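Local coordinates for aldehyde dehydrogenase family protein (PDB 5IUV) that oxidises indole-3-acetaldehyde, probably to the auxin indole-3-acetic acid, with NAD+ as the hydride acceptor, at residues S129-A134 against G461-P466; D140-T145 against L150-R155; V188-S193 against L198-I203; L443-L448 against V453-Y458. One frame throughout, in Å; residues are numbered along the deposited sequence.

Contact 1: S129-A134 against G461-P466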
loop_
_atom_site.group_PDB
_atom_site.type_symbol
_atom_site.label_atom_id
_atom_site.label_comp_id
_atom_site.label_asym_id
_atom_site.label_seq_id
_atom_site.Cartn_x
_atom_site.Cartn_y
_atom_site.Cartn_z
ATOM N N SER A 129 16.201 -7.697 13.757
ATOM C CA SER A 129 15.443 -6.674 14.470
ATOM C C SER A 129 14.571 -5.850 13.528
ATOM O O SER A 129 13.457 -5.489 13.882
ATOM C CB SER A 129 16.380 -5.751 15.267
ATOM O OG SER A 129 17.363 -5.150 14.447
ATOM N N TRP A 130 15.077 -5.536 12.341
ATOM C CA TRP A 130 14.287 -4.752 11.388
ATOM C C TRP A 130 13.056 -5.556 10.988
ATOM O O TRP A 130 11.945 -5.034 10.967
ATOM C CB TRP A 130 15.122 -4.376 10.156
ATOM C CG TRP A 130 14.494 -3.372 9.211
ATOM C CD1 TRP A 130 14.707 -2.018 9.190
ATOM C CD2 TRP A 130 13.588 -3.649 8.135
ATOM N NE1 TRP A 130 13.983 -1.440 8.174
ATOM C CE2 TRP A 130 13.286 -2.418 7.514
ATOM C CE3 TRP A 130 12.995 -4.818 7.642
ATOM C CZ2 TRP A 130 12.417 -2.322 6.420
ATOM C CZ3 TRP A 130 12.134 -4.722 6.560
ATOM C CH2 TRP A 130 11.849 -3.481 5.964
ATOM N N SER A 131 13.258 -6.832 10.684
ATOM C CA SER A 131 12.144 -7.710 10.347
ATOM C C SER A 131 11.147 -7.783 11.500
ATOM O O SER A 131 9.939 -7.711 11.289
ATOM C CB SER A 131 12.642 -9.116 9.995
ATOM O OG SER A 131 13.424 -9.102 8.813
ATOM N N GLY A 132 11.663 -7.928 12.716
ATOM C CA GLY A 132 10.820 -7.956 13.898
ATOM C C GLY A 132 10.015 -6.681 14.052
ATOM O O GLY A 132 8.815 -6.735 14.305
ATOM N N GLU A 133 10.681 -5.539 13.890
ATOM C CA GLU A 133 10.047 -4.222 13.983
ATOM C C GLU A 133 8.899 -4.054 12.989
ATOM O O GLU A 133 7.956 -3.295 13.231
ATOM C CB GLU A 133 11.072 -3.111 13.730
ATOM C CG GLU A 133 12.102 -2.896 14.829
ATOM C CD GLU A 133 13.289 -2.055 14.356
ATOM O OE1 GLU A 133 13.310 -1.634 13.175
ATOM O OE2 GLU A 133 14.203 -1.820 15.166
ATOM N N ALA A 134 9.003 -4.740 11.856
ATOM C CA ALA A 134 8.049 -4.573 10.762
ATOM C C ALA A 134 6.749 -5.342 10.968
ATOM O O ALA A 134 5.736 -5.017 10.348
ATOM C CB ALA A 134 8.691 -5.001 9.436
ATOM N N GLY A 461 22.162 0.440 -0.591
ATOM C CA GLY A 461 20.949 -0.121 -0.022
ATOM C C GLY A 461 21.130 -0.511 1.434
ATOM O O GLY A 461 22.249 -0.623 1.922
ATOM N N ASP A 462 20.018 -0.690 2.137
ATOM C CA ASP A 462 20.042 -1.161 3.516
ATOM C C ASP A 462 18.866 -2.120 3.672
ATOM O O ASP A 462 18.438 -2.719 2.683
ATOM C CB ASP A 462 19.978 0.010 4.500
ATOM C CG ASP A 462 18.853 0.991 4.183
ATOM O OD1 ASP A 462 17.842 0.573 3.589
ATOM O OD2 ASP A 462 18.971 2.184 4.545
ATOM N N MET A 463 18.318 -2.261 4.877
ATOM C CA MET A 463 17.222 -3.214 5.060
ATOM C C MET A 463 15.940 -2.819 4.321
ATOM O O MET A 463 15.027 -3.634 4.190
ATOM C CB MET A 463 16.914 -3.415 6.544
ATOM C CG MET A 463 17.842 -4.415 7.241
ATOM S SD MET A 463 17.864 -6.061 6.479
ATOM C CE MET A 463 16.169 -6.594 6.691
ATOM N N THR A 464 15.860 -1.585 3.831
ATOM C CA THR A 464 14.645 -1.142 3.144
ATOM C C THR A 464 14.657 -1.523 1.668
ATOM O O THR A 464 13.657 -1.349 0.977
ATOM C CB THR A 464 14.435 0.398 3.241
ATOM O OG1 THR A 464 15.443 1.072 2.480
ATOM C CG2 THR A 464 14.464 0.872 4.687
ATOM N N ALA A 465 15.787 -2.044 1.196
ATOM C CA ALA A 465 15.978 -2.323 -0.227
ATOM C C ALA A 465 15.929 -3.811 -0.544
ATOM O O ALA A 465 16.824 -4.548 -0.142
ATOM C CB ALA A 465 17.310 -1.751 -0.703
ATOM N N PRO A 466 14.899 -4.244 -1.297
ATOM C CA PRO A 466 14.795 -5.638 -1.743
ATOM C C PRO A 466 16.034 -6.022 -2.528
ATOM O O PRO A 466 16.552 -5.204 -3.279
ATOM C CB PRO A 466 13.561 -5.647 -2.659
ATOM C CG PRO A 466 12.856 -4.383 -2.398
ATOM C CD PRO A 466 13.824 -3.399 -1.846
#

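Contact 2: D140-T145 against L150-R155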
loop_
_atom_site.group_PDB
_atom_site.type_symbol
_atom_site.label_atom_id
_atom_site.label_comp_id
_atom_site.label_asym_id
_atom_site.label_seq_id
_atom_site.Cartn_x
_atom_site.Cartn_y
_atom_site.Cartn_z
ATOM N N ASP A 140 -2.875 -6.232 5.951
ATOM C CA ASP A 140 -3.433 -6.982 4.832
ATOM C C ASP A 140 -4.591 -6.182 4.226
ATOM O O ASP A 140 -4.665 -4.970 4.433
ATOM C CB ASP A 140 -3.848 -8.384 5.282
ATOM C CG ASP A 140 -2.640 -9.294 5.528
ATOM O OD1 ASP A 140 -1.564 -9.018 4.952
ATOM O OD2 ASP A 140 -2.758 -10.276 6.297
ATOM N N GLU A 141 -5.468 -6.824 3.457
ATOM C CA GLU A 141 -6.381 -6.054 2.605
ATOM C C GLU A 141 -7.866 -6.375 2.753
ATOM O O GLU A 141 -8.246 -7.493 3.090
ATOM C CB GLU A 141 -5.991 -6.236 1.131
ATOM C CG GLU A 141 -4.644 -5.645 0.773
ATOM C CD GLU A 141 -4.123 -6.168 -0.547
ATOM O OE1 GLU A 141 -4.271 -7.383 -0.805
ATOM O OE2 GLU A 141 -3.575 -5.368 -1.330
ATOM N N VAL A 142 -8.685 -5.361 2.477
ATOM C CA VAL A 142 -10.136 -5.480 2.402
ATOM C C VAL A 142 -10.569 -4.979 1.032
ATOM O O VAL A 142 -10.373 -3.805 0.703
ATOM C CB VAL A 142 -10.866 -4.653 3.492
ATOM C CG1 VAL A 142 -12.375 -4.907 3.428
ATOM C CG2 VAL A 142 -10.325 -4.968 4.874
ATOM N N ALA A 143 -11.155 -5.865 0.240
ATOM C CA ALA A 143 -11.499 -5.547 -1.142
ATOM C C ALA A 143 -12.736 -4.662 -1.234
ATOM O O ALA A 143 -13.575 -4.651 -0.323
ATOM C CB ALA A 143 -11.722 -6.836 -1.932
ATOM N N ALA A 144 -12.865 -3.942 -2.348
ATOM C CA ALA A 144 -14.084 -3.186 -2.629
ATOM C C ALA A 144 -15.140 -4.122 -3.206
ATOM O O ALA A 144 -14.999 -4.614 -4.325
ATOM C CB ALA A 144 -13.807 -2.037 -3.586
ATOM N N THR A 145 -16.194 -4.361 -2.435
ATOM C CA THR A 145 -17.186 -5.380 -2.761
ATOM C C THR A 145 -18.606 -4.828 -2.642
ATOM O O THR A 145 -18.805 -3.739 -2.091
ATOM C CB THR A 145 -17.045 -6.616 -1.829
ATOM O OG1 THR A 145 -17.307 -6.225 -0.477
ATOM C CG2 THR A 145 -15.645 -7.228 -1.925
ATOM N N LEU A 150 -18.246 -9.165 2.444
ATOM C CA LEU A 150 -17.007 -8.715 3.059
ATOM C C LEU A 150 -15.874 -9.561 2.492
ATOM O O LEU A 150 -15.851 -10.776 2.676
ATOM C CB LEU A 150 -17.068 -8.836 4.583
ATOM C CG LEU A 150 -15.771 -8.501 5.324
ATOM C CD1 LEU A 150 -15.324 -7.085 4.994
ATOM C CD2 LEU A 150 -15.951 -8.669 6.818
ATOM N N GLY A 151 -14.952 -8.926 1.778
ATOM C CA GLY A 151 -13.872 -9.652 1.137
ATOM C C GLY A 151 -12.555 -9.356 1.813
ATOM O O GLY A 151 -12.064 -8.227 1.751
ATOM N N LEU A 152 -11.988 -10.367 2.466
ATOM C CA LEU A 152 -10.703 -10.217 3.147
ATOM C C LEU A 152 -9.600 -10.875 2.352
ATOM O O LEU A 152 -9.757 -11.996 1.876
ATOM C CB LEU A 152 -10.752 -10.823 4.544
ATOM C CG LEU A 152 -11.874 -10.306 5.440
ATOM C CD1 LEU A 152 -11.777 -10.948 6.806
ATOM C CD2 LEU A 152 -11.811 -8.774 5.535
ATOM N N VAL A 153 -8.480 -10.180 2.210
ATOM C CA VAL A 153 -7.315 -10.754 1.553
ATOM C C VAL A 153 -6.167 -10.704 2.542
ATOM O O VAL A 153 -5.600 -9.640 2.779
ATOM C CB VAL A 153 -6.950 -9.991 0.258
ATOM C CG1 VAL A 153 -5.714 -10.609 -0.396
ATOM C CG2 VAL A 153 -8.127 -9.988 -0.699
ATOM N N THR A 154 -5.852 -11.848 3.144
ATOM C CA THR A 154 -4.903 -11.884 4.250
ATOM C C THR A 154 -3.727 -12.801 3.951
ATOM O O THR A 154 -3.763 -13.584 3.000
ATOM C CB THR A 154 -5.582 -12.353 5.554
ATOM O OG1 THR A 154 -6.098 -13.675 5.376
ATOM C CG2 THR A 154 -6.727 -11.416 5.928
ATOM N N ARG A 155 -2.692 -12.699 4.779
ATOM C CA ARG A 155 -1.498 -13.519 4.636
ATOM C C ARG A 155 -1.288 -14.387 5.865
ATOM O O ARG A 155 -1.462 -13.929 6.992
ATOM C CB ARG A 155 -0.267 -12.641 4.406
ATOM C CG ARG A 155 -0.315 -11.882 3.097
ATOM C CD ARG A 155 0.939 -11.066 2.894
ATOM N NE ARG A 155 1.091 -10.667 1.501
ATOM C CZ ARG A 155 1.571 -11.458 0.545
ATOM N NH1 ARG A 155 1.947 -12.706 0.824
ATOM N NH2 ARG A 155 1.669 -10.998 -0.694
HETATM O O HOH W 1 -1.151 -10.916 8.402
HETATM O O HOH W 2 -0.718 -7.949 1.849
HETATM O O HOH W 3 -3.363 -8.631 1.474
HETATM O O HOH W 4 -15.287 -5.941 1.269
#

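Contact 3: V188-S193 against L198-I203. With NAD (nicotinamide-adenine-dinucleotide), chain C.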
loop_
_atom_site.group_PDB
_atom_site.type_symbol
_atom_site.label_atom_id
_atom_site.label_comp_id
_atom_site.label_asym_id
_atom_site.label_seq_id
_atom_site.Cartn_x
_atom_site.Cartn_y
_atom_site.Cartn_z
ATOM N N VAL A 188 11.422 -22.941 11.145
ATOM C CA VAL A 188 12.501 -22.969 10.169
ATOM C C VAL A 188 13.506 -24.070 10.485
ATOM O O VAL A 188 13.919 -24.227 11.632
ATOM C CB VAL A 188 13.238 -21.607 10.115
ATOM C CG1 VAL A 188 14.419 -21.648 9.124
ATOM C CG2 VAL A 188 12.266 -20.509 9.738
ATOM N N VAL A 189 13.870 -24.841 9.462
ATOM C CA VAL A 189 15.008 -25.745 9.542
ATOM C C VAL A 189 16.144 -25.148 8.719
ATOM O O VAL A 189 16.075 -25.082 7.486
ATOM C CB VAL A 189 14.682 -27.159 9.036
ATOM C CG1 VAL A 189 15.908 -28.072 9.178
ATOM C CG2 VAL A 189 13.481 -27.730 9.790
ATOM N N LEU A 190 17.171 -24.693 9.425
ATOM C CA LEU A 190 18.320 -24.028 8.828
ATOM C C LEU A 190 19.436 -25.026 8.539
ATOM O O LEU A 190 19.829 -25.796 9.418
ATOM C CB LEU A 190 18.816 -22.925 9.766
ATOM C CG LEU A 190 20.060 -22.134 9.370
ATOM C CD1 LEU A 190 19.839 -21.384 8.065
ATOM C CD2 LEU A 190 20.409 -21.168 10.490
ATOM N N LYS A 191 19.931 -25.007 7.305
ATOM C CA LYS A 191 21.012 -25.892 6.873
ATOM C C LYS A 191 22.177 -25.034 6.406
ATOM O O LYS A 191 22.227 -24.623 5.248
ATOM C CB LYS A 191 20.547 -26.822 5.743
ATOM C CG LYS A 191 21.197 -28.206 5.719
ATOM C CD LYS A 191 22.710 -28.152 5.488
ATOM C CE LYS A 191 23.081 -27.676 4.091
ATOM N NZ LYS A 191 24.561 -27.648 3.887
ATOM N N PRO A 192 23.123 -24.758 7.310
ATOM C CA PRO A 192 24.299 -23.966 6.954
ATOM C C PRO A 192 25.241 -24.732 6.033
ATOM O O PRO A 192 25.206 -25.966 5.969
ATOM C CB PRO A 192 24.964 -23.697 8.312
ATOM C CG PRO A 192 24.608 -24.902 9.123
ATOM C CD PRO A 192 23.191 -25.253 8.697
ATOM N N SER A 193 26.076 -23.992 5.317
ATOM C CA SER A 193 27.103 -24.600 4.487
ATOM C C SER A 193 28.034 -25.479 5.317
ATOM O O SER A 193 28.409 -25.129 6.439
ATOM C CB SER A 193 27.908 -23.522 3.765
ATOM O OG SER A 193 29.041 -24.083 3.132
ATOM N N LEU A 198 29.562 -23.066 11.870
ATOM C CA LEU A 198 29.710 -22.757 13.292
ATOM C C LEU A 198 28.759 -21.691 13.848
ATOM O O LEU A 198 28.177 -21.900 14.916
ATOM C CB LEU A 198 31.157 -22.354 13.584
ATOM C CG LEU A 198 32.191 -23.464 13.352
ATOM C CD1 LEU A 198 33.570 -23.027 13.834
ATOM C CD2 LEU A 198 31.763 -24.772 14.021
ATOM N N THR A 199 28.592 -20.562 13.165
ATOM C CA THR A 199 27.737 -19.512 13.732
ATOM C C THR A 199 26.256 -19.907 13.748
ATOM O O THR A 199 25.539 -19.577 14.693
ATOM C CB THR A 199 27.898 -18.145 13.003
ATOM O OG1 THR A 199 27.769 -18.309 11.587
ATOM C CG2 THR A 199 29.257 -17.530 13.328
ATOM N N ALA A 200 25.805 -20.616 12.716
ATOM C CA ALA A 200 24.445 -21.151 12.698
ATOM C C ALA A 200 24.194 -22.072 13.891
ATOM O O ALA A 200 23.158 -21.987 14.545
ATOM C CB ALA A 200 24.182 -21.900 11.400
ATOM N N ILE A 201 25.145 -22.959 14.164
ATOM C CA ILE A 201 25.030 -23.862 15.299
ATOM C C ILE A 201 24.915 -23.069 16.597
ATOM O O ILE A 201 24.093 -23.377 17.462
ATOM C CB ILE A 201 26.242 -24.826 15.365
ATOM C CG1 ILE A 201 26.142 -25.874 14.250
ATOM C CG2 ILE A 201 26.335 -25.508 16.728
ATOM C CD1 ILE A 201 27.403 -26.717 14.083
ATOM N N ARG A 202 25.728 -22.025 16.710
ATOM C CA ARG A 202 25.798 -21.240 17.938
ATOM C C ARG A 202 24.531 -20.419 18.199
ATOM O O ARG A 202 24.082 -20.332 19.342
ATOM C CB ARG A 202 27.030 -20.326 17.901
ATOM C CG ARG A 202 27.208 -19.445 19.138
ATOM C CD ARG A 202 27.498 -20.263 20.397
ATOM N NE ARG A 202 27.733 -19.388 21.541
ATOM C CZ ARG A 202 26.801 -19.041 22.425
ATOM N NH1 ARG A 202 25.568 -19.510 22.311
ATOM N NH2 ARG A 202 27.109 -18.227 23.427
ATOM N N ILE A 203 23.937 -19.830 17.159
ATOM C CA ILE A 203 22.771 -18.968 17.384
ATOM C C ILE A 203 21.494 -19.750 17.677
ATOM O O ILE A 203 20.496 -19.160 18.094
ATOM C CB ILE A 203 22.498 -18.014 16.190
ATOM C CG1 ILE A 203 22.172 -18.801 14.923
ATOM C CG2 ILE A 203 23.678 -17.053 15.989
ATOM C CD1 ILE A 203 21.646 -17.948 13.783
HETATM P PA NAD C . 26.472 -23.994 -3.328
HETATM O O1A NAD C . 25.464 -23.877 -4.406
HETATM O O2A NAD C . 27.563 -25.008 -3.607
HETATM O O5B NAD C . 25.769 -24.352 -1.961
HETATM C C5B NAD C . 24.962 -23.452 -1.173
HETATM C C4B NAD C . 24.304 -24.276 -0.095
HETATM O O4B NAD C . 23.556 -25.346 -0.712
HETATM C C3B NAD C . 25.214 -24.943 0.942
HETATM O O3B NAD C . 24.602 -24.947 2.226
HETATM C C2B NAD C . 25.355 -26.368 0.403
HETATM O O2B NAD C . 25.674 -27.306 1.427
HETATM C C1B NAD C . 23.962 -26.589 -0.180
HETATM N N9A NAD C . 23.840 -27.602 -1.224
HETATM C C8A NAD C . 24.813 -28.055 -2.075
HETATM N N7A NAD C . 24.434 -29.043 -2.849
HETATM C C5A NAD C . 23.101 -29.239 -2.499
HETATM C C6A NAD C . 22.110 -30.111 -2.995
HETATM N N6A NAD C . 22.331 -31.037 -3.934
HETATM N N1A NAD C . 20.867 -30.010 -2.466
HETATM C C2A NAD C . 20.649 -29.116 -1.496
HETATM N N3A NAD C . 21.506 -28.254 -0.941
HETATM C C4A NAD C . 22.725 -28.358 -1.499
HETATM O O3 NAD C . 27.162 -22.563 -3.098
HETATM P PN NAD C . 28.344 -22.037 -2.148
HETATM O O1N NAD C . 29.613 -22.496 -2.762
HETATM O O2N NAD C . 28.043 -22.419 -0.749
HETATM O O5D NAD C . 28.179 -20.450 -2.232
HETATM C C5D NAD C . 28.709 -19.676 -3.329
HETATM C C4D NAD C . 27.561 -19.294 -4.232
HETATM O O4D NAD C . 26.595 -18.524 -3.480
HETATM C C3D NAD C . 27.935 -18.409 -5.414
HETATM O O3D NAD C . 27.320 -18.898 -6.601
HETATM C C2D NAD C . 27.376 -17.048 -4.984
HETATM O O2D NAD C . 27.006 -16.159 -6.034
HETATM C C1D NAD C . 26.103 -17.449 -4.205
HETATM N N1N NAD C . 25.677 -16.332 -3.260
HETATM C C2N NAD C . 24.466 -15.682 -3.604
HETATM C C3N NAD C . 23.960 -14.692 -2.776
HETATM C C7N NAD C . 22.717 -13.909 -3.117
HETATM O O7N NAD C . 22.215 -14.009 -4.256
HETATM N N7N NAD C . 22.270 -13.058 -2.227
HETATM C C4N NAD C . 24.676 -14.346 -1.628
HETATM C C5N NAD C . 25.879 -14.976 -1.328
HETATM C C6N NAD C . 26.362 -15.974 -2.159
#

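Contact 4: L443-L448 against V453-Y458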
loop_
_atom_site.group_PDB
_atom_site.type_symbol
_atom_site.label_atom_id
_atom_site.label_comp_id
_atom_site.label_asym_id
_atom_site.label_seq_id
_atom_site.Cartn_x
_atom_site.Cartn_y
_atom_site.Cartn_z
ATOM N N LEU A 443 17.724 6.621 -17.226
ATOM C CA LEU A 443 17.466 5.780 -18.394
ATOM C C LEU A 443 18.382 4.557 -18.424
ATOM O O LEU A 443 17.949 3.453 -18.776
ATOM C CB LEU A 443 17.613 6.600 -19.680
ATOM C CG LEU A 443 16.549 7.694 -19.817
ATOM C CD1 LEU A 443 16.742 8.529 -21.084
ATOM C CD2 LEU A 443 15.153 7.085 -19.771
ATOM N N THR A 444 19.645 4.734 -18.045
ATOM C CA THR A 444 20.559 3.594 -18.041
ATOM C C THR A 444 20.169 2.617 -16.940
ATOM O O THR A 444 20.096 1.413 -17.174
ATOM C CB THR A 444 22.024 4.018 -17.852
ATOM O OG1 THR A 444 22.402 4.903 -18.913
ATOM C CG2 THR A 444 22.944 2.793 -17.860
ATOM N N ALA A 445 19.901 3.141 -15.747
ATOM C CA ALA A 445 19.475 2.301 -14.631
ATOM C C ALA A 445 18.235 1.493 -15.006
ATOM O O ALA A 445 18.138 0.299 -14.719
ATOM C CB ALA A 445 19.202 3.154 -13.389
ATOM N N ARG A 446 17.300 2.157 -15.665
ATOM C CA ARG A 446 16.051 1.537 -16.085
ATOM C C ARG A 446 16.278 0.390 -17.073
ATOM O O ARG A 446 15.543 -0.601 -17.071
ATOM C CB ARG A 446 15.143 2.603 -16.701
ATOM C CG ARG A 446 13.752 2.132 -17.055
ATOM C CD ARG A 446 12.898 3.291 -17.566
ATOM N NE ARG A 446 12.475 4.203 -16.500
ATOM C CZ ARG A 446 11.804 5.334 -16.708
ATOM N NH1 ARG A 446 11.490 5.698 -17.943
ATOM N NH2 ARG A 446 11.451 6.102 -15.687
ATOM N N ALA A 447 17.316 0.519 -17.896
ATOM C CA ALA A 447 17.572 -0.443 -18.967
ATOM C C ALA A 447 18.371 -1.669 -18.505
ATOM O O ALA A 447 18.402 -2.685 -19.197
ATOM C CB ALA A 447 18.301 0.248 -20.125
ATOM N N LEU A 448 19.021 -1.579 -17.349
ATOM C CA LEU A 448 19.801 -2.709 -16.836
ATOM C C LEU A 448 18.909 -3.768 -16.201
ATOM O O LEU A 448 18.117 -3.460 -15.318
ATOM C CB LEU A 448 20.831 -2.227 -15.815
ATOM C CG LEU A 448 21.826 -1.204 -16.359
ATOM C CD1 LEU A 448 22.628 -0.605 -15.227
ATOM C CD2 LEU A 448 22.748 -1.849 -17.382
ATOM N N VAL A 453 20.307 -1.816 -8.778
ATOM C CA VAL A 453 21.111 -0.925 -9.608
ATOM C C VAL A 453 21.589 0.230 -8.747
ATOM O O VAL A 453 20.781 0.959 -8.164
ATOM C CB VAL A 453 20.330 -0.391 -10.830
ATOM C CG1 VAL A 453 21.186 0.598 -11.608
ATOM C CG2 VAL A 453 19.893 -1.539 -11.734
ATOM N N TRP A 454 22.904 0.372 -8.641
ATOM C CA TRP A 454 23.486 1.395 -7.790
ATOM C C TRP A 454 24.018 2.538 -8.644
ATOM O O TRP A 454 24.734 2.320 -9.619
ATOM C CB TRP A 454 24.581 0.786 -6.900
ATOM C CG TRP A 454 24.026 -0.290 -6.000
ATOM C CD1 TRP A 454 22.943 -0.178 -5.177
ATOM C CD2 TRP A 454 24.503 -1.636 -5.848
ATOM N NE1 TRP A 454 22.719 -1.365 -4.519
ATOM C CE2 TRP A 454 23.664 -2.275 -4.911
ATOM C CE3 TRP A 454 25.563 -2.360 -6.407
ATOM C CZ2 TRP A 454 23.844 -3.602 -4.522
ATOM C CZ3 TRP A 454 25.744 -3.687 -6.015
ATOM C CH2 TRP A 454 24.893 -4.288 -5.079
ATOM N N VAL A 455 23.643 3.761 -8.295
ATOM C CA VAL A 455 24.030 4.913 -9.103
ATOM C C VAL A 455 24.953 5.821 -8.309
ATOM O O VAL A 455 24.608 6.268 -7.213
ATOM C CB VAL A 455 22.803 5.718 -9.591
ATOM C CG1 VAL A 455 23.245 6.929 -10.432
ATOM C CG2 VAL A 455 21.864 4.818 -10.386
ATOM N N ASN A 456 26.133 6.060 -8.871
ATOM C CA ASN A 456 27.185 6.867 -8.250
ATOM C C ASN A 456 27.604 6.343 -6.881
ATOM O O ASN A 456 28.012 7.096 -5.998
ATOM C CB ASN A 456 26.743 8.325 -8.183
ATOM C CG ASN A 456 26.601 8.926 -9.560
ATOM O OD1 ASN A 456 27.227 8.447 -10.506
ATOM N ND2 ASN A 456 25.773 9.953 -9.693
ATOM N N GLN A 457 27.518 5.025 -6.746
ATOM C CA GLN A 457 27.998 4.309 -5.581
ATOM C C GLN A 457 28.028 2.828 -5.939
ATOM O O GLN A 457 27.479 2.433 -6.970
ATOM C CB GLN A 457 27.098 4.554 -4.369
ATOM C CG GLN A 457 25.717 3.944 -4.514
ATOM C CD GLN A 457 24.792 4.350 -3.384
ATOM O OE1 GLN A 457 25.227 4.530 -2.253
ATOM N NE2 GLN A 457 23.508 4.505 -3.692
ATOM N N TYR A 458 28.669 2.014 -5.109
ATOM C CA TYR A 458 28.558 0.564 -5.259
ATOM C C TYR A 458 28.148 -0.061 -3.931
ATOM O O TYR A 458 28.412 0.508 -2.879
ATOM C CB TYR A 458 29.870 -0.064 -5.764
ATOM C CG TYR A 458 29.604 -1.372 -6.466
ATOM C CD1 TYR A 458 29.251 -1.390 -7.801
ATOM C CD2 TYR A 458 29.650 -2.582 -5.781
ATOM C CE1 TYR A 458 28.969 -2.570 -8.450
ATOM C CE2 TYR A 458 29.367 -3.778 -6.423
ATOM C CZ TYR A 458 29.025 -3.760 -7.763
ATOM O OH TYR A 458 28.730 -4.930 -8.434
#

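Contact 1: S129-A134 against G461-P466
W130, near the C-terminal end of helix 113-134, lays its indole against M463 in the loop between strands 452-455 and 474-475. That loop makes a type I beta turn from D462 to A465, reinforced by an Asx turn at D462. The W130 torsion chi1 of -170° puts CG opposite the backbone N and swings the indole out towards the turn. M463 CB sits 3.6 Å from the centroid of the W130 five-membered ring, only 8° off the normal. This is a CH-pi contact over the face. The methionine chain then bends at chi2 and chi3, which brings M463 CE back to within 3.8 Å of W130 CE3. At the far end of the indole, M463 O lies 3.6 Å from W130 CH2. T464 CG2 approaches W130 CZ2 at 4.2 Å. K137 of the second subunit makes a cation-pi contact with W130, so the indole is part of a subunit interface. S131 adds a light touch, with OG 4.3 Å from M463 CE; the hydroxyl itself bonds to A127 O. The M463 side chain is about 11 Å from that of E267, the predicted active-site residue. T464 N to D462 OD1, 2.9 Å, on the anti side and tilted 31° out of the carboxylate plane, makes the Asx turn; T464 OG1 adds a 2.7 Å bond on the syn lone pair of D462 OD1.

Contact 2: D140-T145 against L150-R155
E141 and V153 form the hydrogen-bonded pair of an antiparallel hairpin between strands 140-142 and 149-164. E141 N gives to V153 O at 2.9 Å, and V153 N returns to E141 O at 2.8 Å, at 175°. A143 N bonds G151 O. V142 and L152 make the non-hydrogen-bonded pair; V142 CG2 lies alongside L152 CD2. At one end D140 OD2 accepts from R155 N at 2.9 Å, the donor 63° out of the carboxylate plane. Water also donates to OD2; another, weakly bound to OD1, links it to R155 NE. At the other end one water receives G151 N and donates to A143 O and T145 OG1, which also bonds Q149 O. A further water links E141 OE1 with V153 O. OE1 also bonds H482 of the third subunit, and R155 NH1 bonds T488. D140 and V142 pair with a strand of the fourth subunit. D140 OD1 and R155 NE stay 4.7 Å apart, short of a salt bridge; any attraction acts across a gap and is probably modest.

Contact 3: V188-S193 against L198-I203
This is a small, buried apolar contact between strand 187-191 and helix 198-210, the first two elements of a beta-alpha-beta unit in the NAD-binding part of the fold. The methyl of A200 faces the end of the strand and is met twice. P192 CB lies 3.7 Å from A200 CB, with P192 CG almost as near. L190 CD2 comes to 3.9 Å from A200 CB. K191, between these two, leaves the backbone away from the helix; its bent chain then carries NZ to the adenosine ribose. K191 NZ to NAD O2B is 2.7 Å, and K191 NZ to NAD O3B is longer, 3.2 Å. P192 O accepts from K191 NZ at 2.8 Å, with the donor above the carbonyl plane, and G222 O is a further acceptor. Four acceptors exceed the three protons of NZ, but together they probably hold it there. Strand 187-191 pairs in parallel with strands 149-164 and 217-219. Helix 198-210 packs on helices 98-109 and 170-183, while helix 224-232 covers V189 and K191.

Contact 4: L443-L448 against V453-Y458
W454 turns its indole away from helix 438-447, while its neighbours V453 and V455 face A445 of that helix. The indole meets Y458 of its own segment. W454 CE3 stands 3.8 Å above the Y458 ring, over its centre, so an edge of the indole points into the phenol face. In turn Y458 CE1 lies in plane at the edge of the W454 ring, and Y458 C sits over one indole face. The phenol hydroxyl bonds to T303 O. The side chains that meet across the contact are all apolar. V453 has CG1 anti to the backbone N (chi1 176°), and this branch does most of the touching. V453 CG1 is 3.7 Å from A445 CB. It also meets L448 CD1 at 4.1 Å, the two side chains crossing at about a right angle. The other branch, V453 CG2, lies 3.9 Å from A445 O. V455 adds a looser touch, CG2 to A445 CB at 4.3 Å. L448 is the first residue to leave the helical conformation. K491 of the third subunit bonds both A445 O and L448 O, and so serves carbonyls near the helix end. The helix belongs to the beta-alpha-beta unit 430-434, 438-447 and 452-455. It packs beside helix 415-423. V453, W454 and V455 form a parallel ladder with a strand of the third subunit, which continues the sheet beyond strand 452-455.

In the fold
The first segment met from the N terminus is on helix 113-134 and supplies one half of contact 1. The chain then enters strand 140-142 and turns back into strand 149-164, closing the short loop of contact 2. Contact 3 follows in series, closing the short loop from strand 187-191 to helix 198-210; its strand neighbours 149-164 in the same sheet. Much later, contact 4 closes a local loop in the second large sheet. Only the loop 461-466 then completes contact 1, so contacts 2, 3 and 4 all nest inside it. Contacts 3 and 4 lie on opposite sides of the chain's centre, about 35 Å apart between centres. Contacts 1, 2 and 4 all touch the third subunit.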